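Histidine kinase (Paraburkholderia phymatum, PDB 6NB0) probably transfers the terminal phosphoryl group of ATP to a histidine side chain, as a sensor kinase at the head of a phosphorelay. Local coordinates at residues 52-57 with 229-234; 149-154 with 186-191; 214-219 with 268-273; 219-224 with 233-238; 262-267 with 279-284. All blocks are in the same frame, centred on the assembly; numbering follows the deposited sequence. Where two conformers were deposited one is given.

Interaction 1: residues 52-57 with 229-234; sequences ETALFM and VLENFA
Met-57 reaches Ala-234 by an extended route: chi1 of -171° turns its chain away from the backbone N and chi2 continues the line, which drives SD straight out of the helix to 3.5 Å from Ala-234 CB. The chain bends only at chi3 (100°). That turn swings the terminal methyl aside, so that Met-57 CE lies alongside the same alanine at 4.1 Å from Ala-234 CB and also comes within 4.2 Å of Glu-231 OE1. Glu-231 approaches from the other segment. With CG beside its own backbone N (chi1 -73°), the extended remainder lays the carboxylate against the methyl of Ala-54, with Glu-231 OE1 3.3 Å from Ala-54 CB. Glu-231 CD is 3.6 Å from Ala-54 CB, so the carboxylate as a whole rests on the methyl.

Helix 44-68 runs into the phospho-acceptor region, which in histidine kinases forms a dimeric helical bundle; here Leu-55 of the second subunit packs on Ala-54. Segment 229-234 leads into helix 232-238 of the adjoining alpha/beta part, with Glu-231 at its N-cap position, and the contact therefore joins the two parts of the molecule. The charge of Glu-231 is met within its own chain by a salt bridge from OE2 to Arg-58, one turn beyond Ala-54. At the other end Thr-53 CG2 touches Leu-230 CD2 at 4.2 Å, the two side chains meeting nearly at right angles, while the hydroxyl of Thr-53 bonds back to the carbonyl of Arg-49. Trp-181 and Leu-182 of helix 173-189 also pack on Thr-53.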
# COMPACT_ATOMS: atom_id res chain seq x y z
N GLU A 52 -4.18 -1.73 -0.75
CA GLU A 52 -4.52 -0.45 -1.39
C GLU A 52 -4.95 0.58 -0.35
O GLU A 52 -4.54 1.75 -0.40
CB GLU A 52 -5.66 -0.65 -2.39
CG GLU A 52 -5.34 -1.54 -3.59
CD GLU A 52 -6.53 -1.66 -4.56
OE1 GLU A 52 -7.58 -2.19 -4.16
OE2 GLU A 52 -6.41 -1.19 -5.71
N THR A 53 -5.87 0.18 0.53
CA THR A 53 -6.32 1.07 1.60
C THR A 53 -5.14 1.60 2.40
O THR A 53 -5.07 2.80 2.70
CB THR A 53 -7.31 0.32 2.52
OG1 THR A 53 -8.48 0.01 1.78
CG2 THR A 53 -7.73 1.24 3.70
N ALA A 54 -4.22 0.71 2.78
CA ALA A 54 -3.10 1.11 3.62
C ALA A 54 -2.13 1.99 2.86
O ALA A 54 -1.53 2.92 3.43
CB ALA A 54 -2.38 -0.14 4.14
N LEU A 55 -1.95 1.69 1.58
CA LEU A 55 -1.12 2.53 0.71
C LEU A 55 -1.62 3.97 0.71
O LEU A 55 -0.84 4.90 0.93
CB LEU A 55 -1.15 1.95 -0.71
CG LEU A 55 -0.81 2.85 -1.90
CD1 LEU A 55 0.56 3.38 -1.67
CD2 LEU A 55 -0.83 2.03 -3.19
N PHE A 56 -2.90 4.16 0.42
CA PHE A 56 -3.43 5.51 0.36
C PHE A 56 -3.42 6.17 1.72
O PHE A 56 -3.24 7.39 1.81
CB PHE A 56 -4.85 5.50 -0.22
CG PHE A 56 -4.89 5.38 -1.72
CD1 PHE A 56 -4.64 4.16 -2.34
CD2 PHE A 56 -5.10 6.50 -2.51
CE1 PHE A 56 -4.64 4.05 -3.71
CE2 PHE A 56 -5.10 6.40 -3.88
CZ PHE A 56 -4.86 5.17 -4.49
N MET A 57 -3.58 5.39 2.79
CA MET A 57 -3.48 5.99 4.12
C MET A 57 -2.07 6.53 4.37
O MET A 57 -1.92 7.59 4.99
CB MET A 57 -3.87 4.99 5.21
CG MET A 57 -3.96 5.68 6.57
SD MET A 57 -4.41 4.50 7.90
CE MET A 57 -2.81 4.23 8.56
N VAL A 229 -10.71 -6.59 9.00
CA VAL A 229 -9.98 -6.55 7.74
C VAL A 229 -8.99 -5.38 7.71
O VAL A 229 -7.85 -5.54 7.29
CB VAL A 229 -10.97 -6.48 6.55
CG1 VAL A 229 -10.26 -6.15 5.25
CG2 VAL A 229 -11.73 -7.80 6.39
N LEU A 230 -9.43 -4.21 8.16
CA LEU A 230 -8.56 -3.03 8.10
C LEU A 230 -7.44 -3.12 9.14
O LEU A 230 -7.55 -3.81 10.16
CB LEU A 230 -9.39 -1.75 8.28
CG LEU A 230 -10.52 -1.56 7.25
CD1 LEU A 230 -11.34 -0.27 7.51
CD2 LEU A 230 -9.99 -1.56 5.77
N GLU A 231 -6.36 -2.39 8.89
CA GLU A 231 -5.20 -2.43 9.78
C GLU A 231 -5.56 -2.00 11.19
O GLU A 231 -6.36 -1.08 11.40
CB GLU A 231 -4.09 -1.51 9.27
CG GLU A 231 -3.33 -1.99 8.05
CD GLU A 231 -2.30 -0.95 7.63
OE1 GLU A 231 -2.70 0.22 7.41
OE2 GLU A 231 -1.10 -1.31 7.53
N ASN A 232 -4.92 -2.64 12.18
CA ASN A 232 -5.22 -2.34 13.57
C ASN A 232 -5.01 -0.86 13.91
O ASN A 232 -5.86 -0.22 14.54
CB ASN A 232 -4.37 -3.23 14.48
CG ASN A 232 -4.75 -3.08 15.94
OD1 ASN A 232 -4.24 -2.20 16.63
ND2 ASN A 232 -5.64 -3.94 16.42
N PHE A 233 -3.87 -0.29 13.52
CA PHE A 233 -3.60 1.10 13.89
C PHE A 233 -4.50 2.06 13.13
O PHE A 233 -4.83 3.14 13.65
CB PHE A 233 -2.14 1.43 13.62
CG PHE A 233 -1.80 2.89 13.76
CD1 PHE A 233 -1.53 3.43 15.00
CD2 PHE A 233 -1.76 3.71 12.64
CE1 PHE A 233 -1.21 4.77 15.14
CE2 PHE A 233 -1.45 5.06 12.76
CZ PHE A 233 -1.17 5.59 14.02
N ALA A 234 -4.88 1.70 11.90
CA ALA A 234 -5.86 2.49 11.14
C ALA A 234 -7.22 2.48 11.82
O ALA A 234 -7.90 3.51 11.92
CB ALA A 234 -5.98 1.94 9.72

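Interaction 2: residues 149-154 with 186-191; sequences GLAARR and FAVEAS
The guanidinium of Arg-154 has the carbonyl oxygen of Val-188 over one face, while the carbonyls of Glu-189 and Ser-191 lie at its edge, close to its plane. NH2 of Arg-154 donates to both edge oxygens, at 2.8 Å to Glu-189 O and 2.9 Å to Ser-191 O. The bond to Ser-191 lies in the carbonyl plane; that to Glu-189 comes from above it. NH1 of Arg-154 forms a salt bridge with Glu-189 OE1 at 3.0 Å, meeting the oxygen from above the carboxylate, whose plane is turned 61° from the guanidinium. Bends at chi2 and chi3 fold the arginine over the C-terminal end of helix 173-189.

Behind this polar end, Leu-150 and Val-188 lie side by side, pointing opposite ways, with Leu-150 CD2 3.6 Å from Val-188 CG1. The same methyl is 3.5 Å from Glu-189 CD. The contact pairs two helices of an ATP-binding alpha/beta sandwich (Bergerat-type fold), as in other histidine kinases. Glu-189 OE1 also takes His-228 ND1, and OE2 the backbone N of Val-229 and Leu-230. So many donors would probably keep the buried carboxylate ionised, and the carbonyl-rich helix end probably favours the arginine's positive charge.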
# COMPACT_ATOMS: atom_id res chain seq x y z
N GLY A 149 -15.67 -10.82 2.67
CA GLY A 149 -14.48 -10.38 3.36
C GLY A 149 -14.71 -10.10 4.83
O GLY A 149 -13.85 -10.42 5.65
N LEU A 150 -15.86 -9.51 5.20
CA LEU A 150 -16.06 -9.15 6.60
C LEU A 150 -17.51 -9.18 7.10
O LEU A 150 -17.75 -9.58 8.23
CB LEU A 150 -15.49 -7.75 6.88
CG LEU A 150 -15.45 -7.34 8.36
CD1 LEU A 150 -14.55 -8.27 9.20
CD2 LEU A 150 -14.98 -5.88 8.48
N ALA A 151 -18.49 -8.73 6.30
CA ALA A 151 -19.84 -8.54 6.86
C ALA A 151 -20.43 -9.84 7.38
O ALA A 151 -21.01 -9.89 8.48
CB ALA A 151 -20.76 -7.89 5.82
N ALA A 152 -20.32 -10.92 6.60
CA ALA A 152 -20.92 -12.18 7.04
C ALA A 152 -20.31 -12.65 8.35
O ALA A 152 -21.03 -13.06 9.27
CB ALA A 152 -20.77 -13.25 5.95
N ARG A 153 -18.99 -12.57 8.49
CA ARG A 153 -18.38 -13.06 9.71
C ARG A 153 -18.54 -12.10 10.89
O ARG A 153 -18.23 -12.49 12.03
CB ARG A 153 -16.88 -13.38 9.50
CG ARG A 153 -15.97 -12.15 9.42
CD ARG A 153 -14.58 -12.57 8.90
NE ARG A 153 -14.63 -12.92 7.48
CZ ARG A 153 -13.71 -13.65 6.86
NH1 ARG A 153 -12.66 -14.11 7.54
NH2 ARG A 153 -13.84 -13.93 5.56
N ARG A 154 -19.04 -10.90 10.66
CA ARG A 154 -19.38 -9.96 11.72
C ARG A 154 -20.88 -9.88 11.99
O ARG A 154 -21.31 -9.10 12.85
CB ARG A 154 -18.83 -8.56 11.38
CG ARG A 154 -17.32 -8.43 11.45
CD ARG A 154 -16.88 -8.18 12.90
NE ARG A 154 -17.35 -6.88 13.34
CZ ARG A 154 -16.66 -5.75 13.22
NH1 ARG A 154 -15.44 -5.79 12.70
NH2 ARG A 154 -17.19 -4.58 13.61
N PHE A 186 -15.54 0.04 5.81
CA PHE A 186 -15.39 0.90 6.99
C PHE A 186 -16.65 0.87 7.85
O PHE A 186 -16.58 0.76 9.09
CB PHE A 186 -15.07 2.34 6.54
CG PHE A 186 -14.90 3.29 7.71
CD1 PHE A 186 -15.97 3.96 8.24
CD2 PHE A 186 -13.64 3.48 8.28
CE1 PHE A 186 -15.82 4.81 9.35
CE2 PHE A 186 -13.46 4.32 9.37
CZ PHE A 186 -14.54 5.00 9.90
N ALA A 187 -17.81 1.00 7.21
CA ALA A 187 -19.07 0.99 7.96
C ALA A 187 -19.25 -0.34 8.66
O ALA A 187 -19.65 -0.38 9.83
CB ALA A 187 -20.24 1.29 7.01
N VAL A 188 -18.91 -1.44 7.97
CA VAL A 188 -19.00 -2.77 8.58
C VAL A 188 -18.08 -2.86 9.80
O VAL A 188 -18.47 -3.36 10.86
CB VAL A 188 -18.67 -3.86 7.54
CG1 VAL A 188 -18.54 -5.23 8.23
CG2 VAL A 188 -19.79 -3.90 6.48
N GLU A 189 -16.83 -2.36 9.66
CA GLU A 189 -15.89 -2.40 10.79
C GLU A 189 -16.44 -1.63 11.98
O GLU A 189 -16.21 -2.01 13.14
CB GLU A 189 -14.52 -1.84 10.38
CG GLU A 189 -13.69 -2.77 9.47
CD GLU A 189 -12.88 -3.79 10.26
OE1 GLU A 189 -13.29 -4.15 11.38
OE2 GLU A 189 -11.85 -4.26 9.75
N ALA A 190 -17.18 -0.57 11.70
CA ALA A 190 -17.80 0.25 12.74
C ALA A 190 -19.26 -0.14 13.00
O ALA A 190 -20.08 0.72 13.35
CB ALA A 190 -17.70 1.72 12.36
N SER A 191 -19.60 -1.43 12.84
CA SER A 191 -20.94 -1.92 13.13
C SER A 191 -20.90 -3.07 14.13
O SER A 191 -19.97 -3.88 14.12
CB SER A 191 -21.65 -2.41 11.85
OG SER A 191 -21.93 -1.34 10.95

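Interaction 3: residues 214-219 with 268-273; sequences WQATPA and GEFADG
Phe-270, in the connection of the beta hairpin 264-267/276-283, packs against Pro-218 and Ala-216 in the loop that leaves strand 207-214. In the five-stranded mixed sheet strand 207-214 lies directly beside strand 276-283, so the contact draws together two loops that emerge from this part of the sheet. The touching parts run 116° apart from end to end, and side chains rather than backbone pairing join them.

The phenylalanine has the largest buried area of the contact. It directs its CB toward the other loop, and chi1 of -67° then brings one face of the ring against Pro-218. Pro-218 sits over that face in a CH-pi contact: Pro-218 CB is 3.9 Å from the centroid of the Phe-270 ring and only 9° off its normal, almost directly above the centre. The proline CG lies farther back, 4.1 Å from Phe-270 CB, and the two side chains run past each other in opposite directions. Ala-216 adds its methyl obliquely, with Ala-216 CB 3.7 Å from Phe-270 CD1.

Gln-215 buries nearly as much surface as Pro-218 and lies along Gly-273, which is poorly ordered, so this end of the contact is the less certain one. Deeper in, Phe-186 of helix 173-189 and Leu-221 also touch the phenylalanine. Trp-214 is buried there too, its indole NE1 bonded to the carbonyl of Ala-190. The benzene side of this indole reaches the edge of the phenylalanine near the plane of its ring, with Trp-214 CZ2 4.2 Å from Phe-270 CE1.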
# COMPACT_ATOMS: atom_id res chain seq x y z
N TRP A 214 -25.55 3.85 8.18
CA TRP A 214 -25.64 2.77 9.16
C TRP A 214 -25.67 3.34 10.56
O TRP A 214 -25.20 4.46 10.80
CB TRP A 214 -24.46 1.79 9.01
CG TRP A 214 -23.16 2.21 9.64
CD1 TRP A 214 -22.57 1.63 10.74
CD2 TRP A 214 -22.26 3.25 9.20
NE1 TRP A 214 -21.36 2.25 11.01
CE2 TRP A 214 -21.15 3.25 10.09
CE3 TRP A 214 -22.28 4.18 8.16
CZ2 TRP A 214 -20.07 4.13 9.95
CZ3 TRP A 214 -21.20 5.06 8.02
CH2 TRP A 214 -20.12 5.04 8.91
N GLN A 215 -26.25 2.57 11.48
CA GLN A 215 -26.18 2.90 12.90
C GLN A 215 -24.83 2.44 13.44
O GLN A 215 -24.55 1.24 13.51
CB GLN A 215 -27.34 2.25 13.66
CG GLN A 215 -27.68 3.00 14.93
CD GLN A 215 -28.38 4.32 14.65
OE1 GLN A 215 -28.30 5.26 15.45
NE2 GLN A 215 -29.08 4.40 13.52
N ALA A 216 -23.98 3.39 13.83
CA ALA A 216 -22.58 3.10 14.11
C ALA A 216 -22.38 2.62 15.54
O ALA A 216 -23.04 3.10 16.47
CB ALA A 216 -21.71 4.34 13.87
N THR A 217 -21.45 1.68 15.71
CA THR A 217 -20.89 1.30 17.02
C THR A 217 -19.39 1.47 16.87
O THR A 217 -18.67 0.52 16.54
CB THR A 217 -21.26 -0.13 17.41
OG1 THR A 217 -22.68 -0.28 17.39
CG2 THR A 217 -20.74 -0.47 18.82
N PRO A 218 -18.88 2.69 17.06
CA PRO A 218 -17.45 2.92 16.76
C PRO A 218 -16.51 2.10 17.65
O PRO A 218 -15.39 1.78 17.22
CB PRO A 218 -17.27 4.44 16.98
CG PRO A 218 -18.51 4.89 17.73
CD PRO A 218 -19.61 3.93 17.36
N ALA A 219 -16.95 1.65 18.83
CA ALA A 219 -16.12 0.77 19.64
C ALA A 219 -15.83 -0.56 18.95
O ALA A 219 -14.83 -1.21 19.27
CB ALA A 219 -16.78 0.50 21.00
N GLY A 268 -19.27 11.72 7.70
CA GLY A 268 -20.06 12.29 8.78
C GLY A 268 -19.52 11.86 10.13
O GLY A 268 -18.66 10.98 10.25
N GLU A 269 -20.05 12.48 11.17
CA GLU A 269 -19.66 12.08 12.51
C GLU A 269 -20.33 10.75 12.87
O GLU A 269 -21.23 10.27 12.17
CB GLU A 269 -20.00 13.16 13.53
CG GLU A 269 -21.48 13.33 13.80
CD GLU A 269 -21.77 14.17 15.04
OE1 GLU A 269 -20.90 14.26 15.94
OE2 GLU A 269 -22.87 14.75 15.11
N PHE A 270 -19.82 10.12 13.93
CA PHE A 270 -20.50 8.96 14.50
C PHE A 270 -21.67 9.49 15.31
O PHE A 270 -21.48 10.09 16.38
CB PHE A 270 -19.55 8.12 15.36
CG PHE A 270 -18.44 7.44 14.58
CD1 PHE A 270 -18.73 6.50 13.60
CD2 PHE A 270 -17.10 7.71 14.84
CE1 PHE A 270 -17.72 5.85 12.91
CE2 PHE A 270 -16.08 7.07 14.13
CZ PHE A 270 -16.39 6.13 13.18
N ALA A 271 -22.89 9.30 14.80
CA ALA A 271 -24.08 9.93 15.35
C ALA A 271 -24.77 8.99 16.34
O ALA A 271 -25.02 7.82 16.04
CB ALA A 271 -25.05 10.32 14.23
N ASP A 272 -25.07 9.52 17.53
CA ASP A 272 -25.81 8.76 18.53
C ASP A 272 -27.30 8.85 18.23
O ASP A 272 -27.82 9.93 17.91
CB ASP A 272 -25.52 9.30 19.94
N GLY A 273 -27.99 7.71 18.30
CA GLY A 273 -29.41 7.65 17.99
C GLY A 273 -29.78 7.96 16.56
O GLY A 273 -30.97 8.05 16.25

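Interaction 4: residues 219-224 with 233-238; sequences AALTDP and FARAQA
Arg-235 and Leu-221 make the tight part of this contact. The arginine curls about the backbone carbonyl of Leu-221: Arg-235 CB is 3.3 Å and Arg-235 CD 3.2 Å from Leu-221 O, and the same oxygen accepts a bond from Arg-235 NH1 at 2.8 Å. That bond is nearly straight (168° at the hydrogen), lying in the carbonyl plane and only 1° out of the guanidinium plane. It is the bend at chi3 (-76°) that brings NH1 back to the oxygen passed by the aliphatic chain. NE of Arg-235 donates to the carbonyl of Leu-230, so two backbone oxygens fix the rotation of the guanidinium. On the inner side Leu-221 CD1 meets Ala-238 CB at 4.1 Å, one helical turn farther on.

The other flank is more open to solvent. Thr-222 and Ala-236 are both partly exposed there, and the threonine methyl lies against the helix backbone, with Thr-222 CG2 3.5 Å from Ala-236 CA. The two methyl groups stand wider, Thr-222 CG2 being 4.2 Å from Ala-236 CB.

The contact thus fastens the turn that follows strand 207-214 to the short helix 232-238. Both Leu-221 and Arg-235 lean on Glu-189 near the end of helix 173-189, and Ala-238 packs on Phe-186 of that helix.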
# COMPACT_ATOMS: atom_id res chain seq x y z
N ALA A 219 -16.95 1.65 18.83
CA ALA A 219 -16.12 0.77 19.64
C ALA A 219 -15.83 -0.56 18.95
O ALA A 219 -14.83 -1.21 19.27
CB ALA A 219 -16.78 0.50 21.00
N ALA A 220 -16.68 -0.98 17.99
CA ALA A 220 -16.40 -2.22 17.27
C ALA A 220 -15.13 -2.14 16.44
O ALA A 220 -14.50 -3.16 16.17
CB ALA A 220 -17.60 -2.58 16.39
N LEU A 221 -14.72 -0.92 16.03
CA LEU A 221 -13.51 -0.76 15.22
C LEU A 221 -12.29 -1.36 15.89
O LEU A 221 -11.38 -1.87 15.22
CB LEU A 221 -13.28 0.73 14.95
CG LEU A 221 -14.05 1.31 13.77
CD1 LEU A 221 -14.08 2.83 13.87
CD2 LEU A 221 -13.36 0.85 12.48
N THR A 222 -12.22 -1.26 17.22
CA THR A 222 -11.03 -1.67 17.95
C THR A 222 -11.30 -2.86 18.87
O THR A 222 -10.48 -3.15 19.74
CB THR A 222 -10.45 -0.50 18.76
OG1 THR A 222 -11.46 0.06 19.60
CG2 THR A 222 -9.90 0.58 17.83
N ASP A 223 -12.42 -3.54 18.69
CA ASP A 223 -12.75 -4.66 19.58
C ASP A 223 -11.93 -5.89 19.18
O ASP A 223 -12.17 -6.46 18.11
CB ASP A 223 -14.26 -4.94 19.50
CG ASP A 223 -14.72 -5.99 20.49
OD1 ASP A 223 -13.90 -6.75 21.03
OD2 ASP A 223 -15.94 -6.07 20.72
N PRO A 224 -10.99 -6.35 20.02
CA PRO A 224 -10.14 -7.49 19.63
C PRO A 224 -10.87 -8.82 19.58
O PRO A 224 -10.29 -9.78 19.06
CB PRO A 224 -9.05 -7.51 20.72
CG PRO A 224 -9.69 -6.88 21.91
CD PRO A 224 -10.65 -5.83 21.36
N PHE A 233 -3.87 -0.29 13.52
CA PHE A 233 -3.60 1.10 13.89
C PHE A 233 -4.50 2.06 13.13
O PHE A 233 -4.83 3.14 13.65
CB PHE A 233 -2.14 1.43 13.62
CG PHE A 233 -1.80 2.89 13.76
CD1 PHE A 233 -1.53 3.43 15.00
CD2 PHE A 233 -1.76 3.71 12.64
CE1 PHE A 233 -1.21 4.77 15.14
CE2 PHE A 233 -1.45 5.06 12.76
CZ PHE A 233 -1.17 5.59 14.02
N ALA A 234 -4.88 1.70 11.90
CA ALA A 234 -5.86 2.49 11.14
C ALA A 234 -7.22 2.48 11.82
O ALA A 234 -7.90 3.51 11.92
CB ALA A 234 -5.98 1.94 9.72
N ARG A 235 -7.66 1.29 12.27
CA ARG A 235 -8.92 1.20 13.00
C ARG A 235 -8.88 2.02 14.29
O ARG A 235 -9.85 2.70 14.62
CB ARG A 235 -9.24 -0.26 13.30
CG ARG A 235 -9.67 -1.03 12.04
CD ARG A 235 -10.05 -2.50 12.35
NE ARG A 235 -8.90 -3.38 12.58
CZ ARG A 235 -8.53 -3.89 13.75
NH1 ARG A 235 -9.17 -3.59 14.88
NH2 ARG A 235 -7.49 -4.71 13.81
N ALA A 236 -7.77 1.94 15.04
CA ALA A 236 -7.60 2.76 16.24
C ALA A 236 -7.65 4.25 15.92
O ALA A 236 -8.36 5.02 16.59
CB ALA A 236 -6.28 2.41 16.94
N GLN A 237 -6.89 4.68 14.90
CA GLN A 237 -6.87 6.09 14.53
C GLN A 237 -8.25 6.59 14.16
O GLN A 237 -8.58 7.76 14.42
CB GLN A 237 -5.88 6.35 13.37
CG GLN A 237 -5.44 7.81 13.24
CD GLN A 237 -6.46 8.69 12.50
OE1 GLN A 237 -7.23 8.20 11.68
NE2 GLN A 237 -6.48 9.99 12.83
N ALA A 238 -9.10 5.71 13.61
CA ALA A 238 -10.42 6.14 13.15
C ALA A 238 -11.34 6.48 14.32
O ALA A 238 -12.32 7.21 14.11
CB ALA A 238 -11.07 5.07 12.28

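Interaction 5: residues 262-267 with 279-284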
# COMPACT_ATOMS: atom_id res chain seq x y z
N ASP A 262 -12.87 14.32 -10.03
CA ASP A 262 -13.52 15.63 -9.96
C ASP A 262 -14.77 15.57 -9.07
O ASP A 262 -15.81 16.15 -9.38
CB ASP A 262 -13.87 16.14 -11.35
CG ASP A 262 -12.65 16.34 -12.22
OD1 ASP A 262 -11.54 16.50 -11.66
OD2 ASP A 262 -12.79 16.33 -13.46
N GLY A 263 -14.66 14.84 -7.96
CA GLY A 263 -15.76 14.61 -7.05
C GLY A 263 -15.40 15.04 -5.64
O GLY A 263 -14.57 15.93 -5.43
N ALA A 264 -16.01 14.37 -4.66
CA ALA A 264 -15.84 14.80 -3.29
C ALA A 264 -16.18 13.64 -2.37
O ALA A 264 -16.93 12.73 -2.75
CB ALA A 264 -16.73 16.01 -2.96
N PHE A 265 -15.66 13.71 -1.15
CA PHE A 265 -15.95 12.67 -0.16
C PHE A 265 -16.24 13.34 1.18
O PHE A 265 -15.56 14.29 1.56
CB PHE A 265 -14.78 11.71 -0.03
CG PHE A 265 -14.94 10.74 1.10
CD1 PHE A 265 -15.87 9.74 1.02
CD2 PHE A 265 -14.18 10.86 2.26
CE1 PHE A 265 -16.05 8.84 2.07
CE2 PHE A 265 -14.35 9.96 3.33
CZ PHE A 265 -15.28 8.95 3.23
N GLU A 266 -17.28 12.87 1.88
CA GLU A 266 -17.64 13.45 3.17
C GLU A 266 -17.82 12.32 4.17
O GLU A 266 -18.63 11.40 3.93
CB GLU A 266 -18.93 14.29 3.08
CG GLU A 266 -18.84 15.44 2.09
CD GLU A 266 -20.02 16.38 2.18
OE1 GLU A 266 -21.17 15.90 2.19
OE2 GLU A 266 -19.79 17.60 2.24
N GLN A 267 -17.07 12.38 5.26
CA GLN A 267 -17.23 11.47 6.39
C GLN A 267 -18.04 12.19 7.47
O GLN A 267 -17.58 13.18 8.05
CB GLN A 267 -15.87 11.02 6.93
CG GLN A 267 -15.99 10.05 8.08
CD GLN A 267 -14.69 9.83 8.78
OE1 GLN A 267 -13.65 10.38 8.38
NE2 GLN A 267 -14.73 9.05 9.86
N LYS A 279 -20.33 9.80 2.33
CA LYS A 279 -20.90 10.25 1.07
C LYS A 279 -19.77 10.38 0.07
O LYS A 279 -18.80 11.12 0.31
CB LYS A 279 -21.65 11.57 1.21
CG LYS A 279 -22.94 11.48 2.06
CD LYS A 279 -23.60 12.84 2.18
CE LYS A 279 -24.73 12.80 3.18
NZ LYS A 279 -25.52 14.08 3.16
N PHE A 280 -19.91 9.68 -1.06
CA PHE A 280 -18.93 9.65 -2.14
C PHE A 280 -19.58 10.23 -3.40
O PHE A 280 -20.71 9.88 -3.74
CB PHE A 280 -18.45 8.19 -2.33
CG PHE A 280 -17.46 8.00 -3.46
CD1 PHE A 280 -17.90 7.78 -4.76
CD2 PHE A 280 -16.09 7.99 -3.21
CE1 PHE A 280 -16.98 7.57 -5.80
CE2 PHE A 280 -15.17 7.80 -4.26
CZ PHE A 280 -15.61 7.58 -5.54
N ARG A 281 -18.89 11.15 -4.08
CA ARG A 281 -19.36 11.64 -5.36
C ARG A 281 -18.22 11.62 -6.37
O ARG A 281 -17.08 11.93 -6.03
CB ARG A 281 -19.87 13.11 -5.32
CG ARG A 281 -20.96 13.48 -4.36
CD ARG A 281 -21.37 14.95 -4.65
NE ARG A 281 -20.25 15.91 -4.58
CZ ARG A 281 -19.64 16.46 -5.63
NH1 ARG A 281 -20.01 16.15 -6.87
NH2 ARG A 281 -18.64 17.32 -5.46
N ALA A 282 -18.55 11.33 -7.63
CA ALA A 282 -17.57 11.29 -8.70
C ALA A 282 -18.24 11.80 -9.96
O ALA A 282 -19.41 11.52 -10.19
CB ALA A 282 -17.01 9.87 -8.91
N SER A 283 -17.50 12.57 -10.77
CA SER A 283 -18.05 13.06 -12.02
C SER A 283 -18.21 11.90 -13.00
O SER A 283 -17.39 10.99 -13.05
CB SER A 283 -17.14 14.15 -12.62
OG SER A 283 -17.60 14.52 -13.89
N LEU A 284 -19.29 11.94 -13.78
CA LEU A 284 -19.56 10.84 -14.68
C LEU A 284 -18.59 10.83 -15.87
O LEU A 284 -17.87 9.85 -16.08
CB LEU A 284 -21.02 10.89 -15.15
CG LEU A 284 -21.88 10.32 -14.02
CD1 LEU A 284 -23.35 10.30 -14.41
CD2 LEU A 284 -21.40 8.93 -13.68
O HOH W 1 -18.74 15.31 -9.00
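Arg-281 runs from its strand across Ala-264 on the neighbouring strand. Its CB starts 3.9 Å from Ala-264 O. Farther out, a bend at chi3 (-56°) folds the guanidinium back over the partner strand. NE of Arg-281 passes 3.9 Å from Ala-264 CB, CZ follows at a similar distance from the same methyl, and Arg-281 NH2 comes down to 3.4 Å from it. The backbone N of Ala-264 lies beneath the same flat group, toward its rim. The other tip, NH1, makes a weak bond to a water, which in turn donates to the carbonyl of Asp-262.

Beneath these side chains the strands form the antiparallel hairpin 264-267/276-283, in which the axes of 264-267 and 279-283 run 178° apart. Ala-264 with Arg-281 and Glu-266 with Lys-279 are hydrogen-bonded pairs, each joined by two backbone bonds, such as Arg-281 N to Ala-264 O at 2.8 Å and Glu-266 N to Lys-279 O at 2.8 Å. Phe-265 and Phe-280 form the non-hydrogen-bonded pair between them. Their rings turn to the opposite face of the sheet, where helices 173-189 and 252-260 cover both. Phe-265 CA also sets a C-H against Lys-279 O, at 3.3 Å. Before the hairpin, Asp-262 with positive phi ends helix 252-260 in a Schellman motif, and Gly-263 passes Ala-282 with their CA atoms 4.1 Å apart.

From the N terminus, helix 44-68 meets segment 229-234 in interaction 1, which closes a loop of 171 residues and ties the dimer-forming helix to the alpha/beta part. Interaction 2 closes a shorter loop within that span and joins helices 135-154 and 173-189. Interaction 3 starts at 214-219, still within the first loop, but ends at 268-273, and so crosses interaction 1. Its own loop contains interaction 4, which shares Ala-219 with it and Phe-233 and Ala-234 with interaction 1. Interaction 5 begins at 262-267 before interaction 3 has closed, crosses it, and completes the hairpin at the edge of the sheet.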